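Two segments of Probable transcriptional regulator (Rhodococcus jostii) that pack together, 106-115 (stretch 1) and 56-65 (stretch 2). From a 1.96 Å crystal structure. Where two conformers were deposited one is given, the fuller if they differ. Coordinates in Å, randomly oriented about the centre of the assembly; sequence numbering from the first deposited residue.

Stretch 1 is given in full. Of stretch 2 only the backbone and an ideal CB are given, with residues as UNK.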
# COMPACT_ATOMS: atom_id res chain seq x y z
N GLU A 106 -6.92 -0.23 -7.77
CA GLU A 106 -7.10 1.19 -8.16
C GLU A 106 -6.57 2.15 -7.08
O GLU A 106 -6.01 3.20 -7.40
CB GLU A 106 -8.56 1.53 -8.50
CG GLU A 106 -9.14 0.78 -9.70
CD GLU A 106 -8.47 1.19 -11.01
OE1 GLU A 106 -7.76 2.20 -11.06
OE2 GLU A 106 -8.66 0.48 -12.02
N LEU A 107 -6.73 1.80 -5.80
CA LEU A 107 -6.18 2.66 -4.74
C LEU A 107 -4.66 2.69 -4.81
O LEU A 107 -4.05 3.75 -4.72
CB LEU A 107 -6.65 2.22 -3.36
CG LEU A 107 -6.03 3.06 -2.23
CD1 LEU A 107 -6.64 4.47 -2.19
CD2 LEU A 107 -6.19 2.34 -0.88
N LEU A 108 -4.04 1.53 -5.03
CA LEU A 108 -2.60 1.47 -5.11
C LEU A 108 -2.04 2.28 -6.31
O LEU A 108 -1.05 3.05 -6.15
CB LEU A 108 -2.14 0.00 -5.14
CG LEU A 108 -0.64 -0.23 -4.95
CD1 LEU A 108 -0.25 -0.17 -3.49
CD2 LEU A 108 -0.21 -1.54 -5.60
N ALA A 109 -2.68 2.15 -7.48
CA ALA A 109 -2.33 3.03 -8.63
C ALA A 109 -2.41 4.52 -8.26
O ALA A 109 -1.50 5.30 -8.60
CB ALA A 109 -3.21 2.73 -9.81
N LEU A 110 -3.49 4.92 -7.56
CA LEU A 110 -3.65 6.30 -7.12
C LEU A 110 -2.53 6.71 -6.14
O LEU A 110 -1.94 7.78 -6.27
CB LEU A 110 -5.04 6.55 -6.53
CG LEU A 110 -5.31 7.94 -5.93
CD1 LEU A 110 -5.23 9.07 -6.96
CD2 LEU A 110 -6.68 7.97 -5.24
N MSE A 111 -2.26 5.85 -5.16
CA MSE A 111 -1.22 6.08 -4.16
C MSE A 111 0.11 6.42 -4.82
O MSE A 111 0.68 7.46 -4.53
CB MSE A 111 -1.04 4.84 -3.29
CG MSE A 111 -2.13 4.68 -2.26
SE MSE A 111 -2.20 2.84 -1.60
CE MSE A 111 -0.41 2.58 -0.82
N TYR A 112 0.56 5.56 -5.73
CA TYR A 112 1.84 5.76 -6.42
C TYR A 112 1.85 6.92 -7.42
O TYR A 112 2.83 7.64 -7.50
CB TYR A 112 2.29 4.45 -7.08
CG TYR A 112 2.58 3.34 -6.10
CD1 TYR A 112 2.98 3.61 -4.81
CD2 TYR A 112 2.45 2.00 -6.47
CE1 TYR A 112 3.24 2.59 -3.92
CE2 TYR A 112 2.73 0.99 -5.60
CZ TYR A 112 3.11 1.28 -4.31
OH TYR A 112 3.38 0.26 -3.41
N GLY A 113 0.75 7.12 -8.14
CA GLY A 113 0.62 8.20 -9.12
C GLY A 113 0.62 9.55 -8.43
O GLY A 113 1.20 10.51 -8.92
N ASN A 114 -0.04 9.61 -7.28
CA ASN A 114 -0.21 10.85 -6.54
C ASN A 114 1.11 11.22 -5.88
O ASN A 114 1.59 12.35 -6.02
CB ASN A 114 -1.36 10.71 -5.52
CG ASN A 114 -1.57 11.96 -4.69
OD1 ASN A 114 -0.82 12.24 -3.77
ND2 ASN A 114 -2.61 12.71 -5.02
N LYS A 115 1.69 10.25 -5.17
CA LYS A 115 2.95 10.42 -4.45
C LYS A 115 4.08 10.96 -5.31
O LYS A 115 4.91 11.74 -4.82
CB LYS A 115 3.40 9.11 -3.81
CG LYS A 115 4.60 9.26 -2.88
CD LYS A 115 5.07 7.93 -2.31
CE LYS A 115 6.33 8.08 -1.49
NZ LYS A 115 7.45 8.57 -2.34
N UNK A 56 -11.16 18.73 -5.53
CA UNK A 56 -10.91 17.36 -5.92
C UNK A 56 -9.52 16.91 -5.49
O UNK A 56 -9.36 15.79 -5.01
CB UNK A 56 -11.08 17.20 -7.43
N UNK A 57 -8.52 17.76 -5.70
CA UNK A 57 -7.15 17.38 -5.33
C UNK A 57 -7.01 17.07 -3.83
O UNK A 57 -6.28 16.18 -3.47
CB UNK A 57 -6.18 18.50 -5.71
N UNK A 58 -7.73 17.80 -2.97
CA UNK A 58 -7.67 17.52 -1.54
C UNK A 58 -8.25 16.12 -1.25
O UNK A 58 -7.72 15.37 -0.44
CB UNK A 58 -8.43 18.59 -0.75
N UNK A 59 -9.34 15.77 -1.93
CA UNK A 59 -9.88 14.41 -1.85
C UNK A 59 -8.88 13.31 -2.28
O UNK A 59 -8.69 12.28 -1.58
CB UNK A 59 -11.13 14.32 -2.72
N UNK A 60 -8.22 13.53 -3.42
CA UNK A 60 -7.29 12.52 -3.95
C UNK A 60 -6.07 12.36 -3.04
O UNK A 60 -5.60 11.23 -2.84
CB UNK A 60 -6.84 12.90 -5.36
N UNK A 61 -5.57 13.49 -2.52
CA UNK A 61 -4.45 13.49 -1.59
C UNK A 61 -4.83 12.70 -0.32
O UNK A 61 -4.01 11.94 0.19
CB UNK A 61 -4.04 14.92 -1.24
N UNK A 62 -6.05 12.90 0.17
CA UNK A 62 -6.58 12.18 1.34
C UNK A 62 -6.69 10.67 1.11
O UNK A 62 -6.31 9.90 1.98
CB UNK A 62 -7.96 12.74 1.71
N UNK A 63 -7.19 10.27 -0.06
CA UNK A 63 -7.26 8.85 -0.44
C UNK A 63 -5.89 8.21 -0.53
O UNK A 63 -5.65 7.11 0.01
CB UNK A 63 -7.98 8.69 -1.78
N UNK A 64 -4.97 8.92 -1.17
CA UNK A 64 -3.58 8.47 -1.32
C UNK A 64 -2.91 8.33 0.05
O UNK A 64 -2.25 7.32 0.33
CB UNK A 64 -2.79 9.45 -2.20
N UNK A 65 -3.04 9.35 0.90
CA UNK A 65 -2.47 9.30 2.26
C UNK A 65 -3.03 8.13 3.07
O UNK A 65 -2.28 7.37 3.68
CB UNK A 65 -2.75 10.61 3.00

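Both stretches are helical, and their axes cross at -111° with a closest approach of 8.6 Å, so contact gathers around one crossing point and fades along each helix. Phi and psi are helical throughout stretch 2, so any good helix former satisfies the backbone.

At position 56 nothing of stretch 1 lies within 5.5 Å of the ideal CB, and this contact sets no preference. The residue is Arg-56, whose guanidinium is hydrogen-bonded elsewhere in the structure.

Position 57 points sideways, its ideal CB 6.7 Å from Asn-114 ND2, but a long side chain could reach the amide of Asn-114; a polar one would suit. Gln-57 extends that way. Its NE2 lies 3.4 Å from Asn-114 ND2, yet both are donors and do not bond.

Positions 58 and 59 are out of reach, leaving the choice open; they are Ala-58 and Leu-59.

Position 60 points sideways, its ideal CB 4.5 Å from Leu-110 CD1 and 4.2 Å from Asn-114 ND2. A branched or long aliphatic would use the leucine surface. Leu-60 does so, with CD2 4.3 Å from Leu-110 CD1.

The CA-to-CB bond at 61 points away, but its ideal CB is 4.6 Å from Asn-114 ND2, a donor. A short acceptor such as Asp or Asn could turn back to it. Asp-61, with chi1 m, brings its end nearer: Asn-114 ND2 donates to Asp-61 OD1 at 2.9 Å and 175°, almost straight. The same oxygen accepts from Gln-57 NE2 at 2.8 Å, which explains how two donors sit side by side. A water also donates to Asp-61 OD1 and to Asn-114 OD1, 2.7 Å from each, closing a bridge.

Position 62 is out of reach and holds Ala-62.

Position 63 points toward stretch 1, its ideal CB 3.8 Å from Leu-110 CD2 and 4.5 Å from Leu-107 CD1. This apolar surface favours Leu, Ile, Val or Met. In Leu-63, CB packs 3.7 Å from Leu-110 CD2, while its backbone O lies 3.6 Å from Leu-107 CD1.

At 64 the helices come closest in register, CA to CA of Met-111 being 4.4 Å. The ideal CB is already 3.7 Å from Asn-114 CG and 4.2 Å from Met-111 CA, so a small residue, Ala, Gly or perhaps Ser, is expected. Ala-64 fits: its methyl helps form the hole that receives the Asn-114 side chain, along with Gln-57, Leu-60 and Asp-61.

Position 65 points away into space free of stretch 1, where many residues would serve; it is Glu-65.

Stretch 2, residues 56-65: RQALLDALAE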
# COMPACT_ATOMS: atom_id res chain seq x y z
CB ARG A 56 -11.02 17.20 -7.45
CG ARG A 56 -10.86 15.75 -7.93
CD ARG A 56 -11.38 15.58 -9.37
NE ARG A 56 -11.49 14.17 -9.70
CZ ARG A 56 -10.65 13.52 -10.50
NH1 ARG A 56 -10.80 12.22 -10.72
NH2 ARG A 56 -9.65 14.16 -11.07
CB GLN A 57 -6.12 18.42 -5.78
CG GLN A 57 -4.68 17.92 -5.66
CD GLN A 57 -4.41 16.76 -6.59
OE1 GLN A 57 -4.73 16.83 -7.76
NE2 GLN A 57 -3.84 15.67 -6.06
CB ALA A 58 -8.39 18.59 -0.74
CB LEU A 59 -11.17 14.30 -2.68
CG LEU A 59 -11.76 12.89 -2.75
CD1 LEU A 59 -12.24 12.47 -1.36
CD2 LEU A 59 -12.92 12.87 -3.75
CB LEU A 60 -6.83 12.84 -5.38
CG LEU A 60 -7.89 13.01 -6.44
CD1 LEU A 60 -7.28 13.51 -7.74
CD2 LEU A 60 -8.65 11.67 -6.65
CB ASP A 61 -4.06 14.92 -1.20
CG ASP A 61 -3.37 15.71 -2.34
OD1 ASP A 61 -3.04 15.13 -3.41
OD2 ASP A 61 -3.13 16.93 -2.14
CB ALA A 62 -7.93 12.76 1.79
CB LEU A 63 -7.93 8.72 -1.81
CG LEU A 63 -9.46 8.77 -1.82
CD1 LEU A 63 -9.99 8.97 -3.25
CD2 LEU A 63 -10.01 7.48 -1.21
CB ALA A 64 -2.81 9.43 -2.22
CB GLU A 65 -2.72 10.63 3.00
CG GLU A 65 -1.88 10.77 4.27
CD GLU A 65 -2.48 11.76 5.26
OE1 GLU A 65 -3.68 12.11 5.12
OE2 GLU A 65 -1.75 12.17 6.18
O HOH W 1 -0.37 14.90 -3.55
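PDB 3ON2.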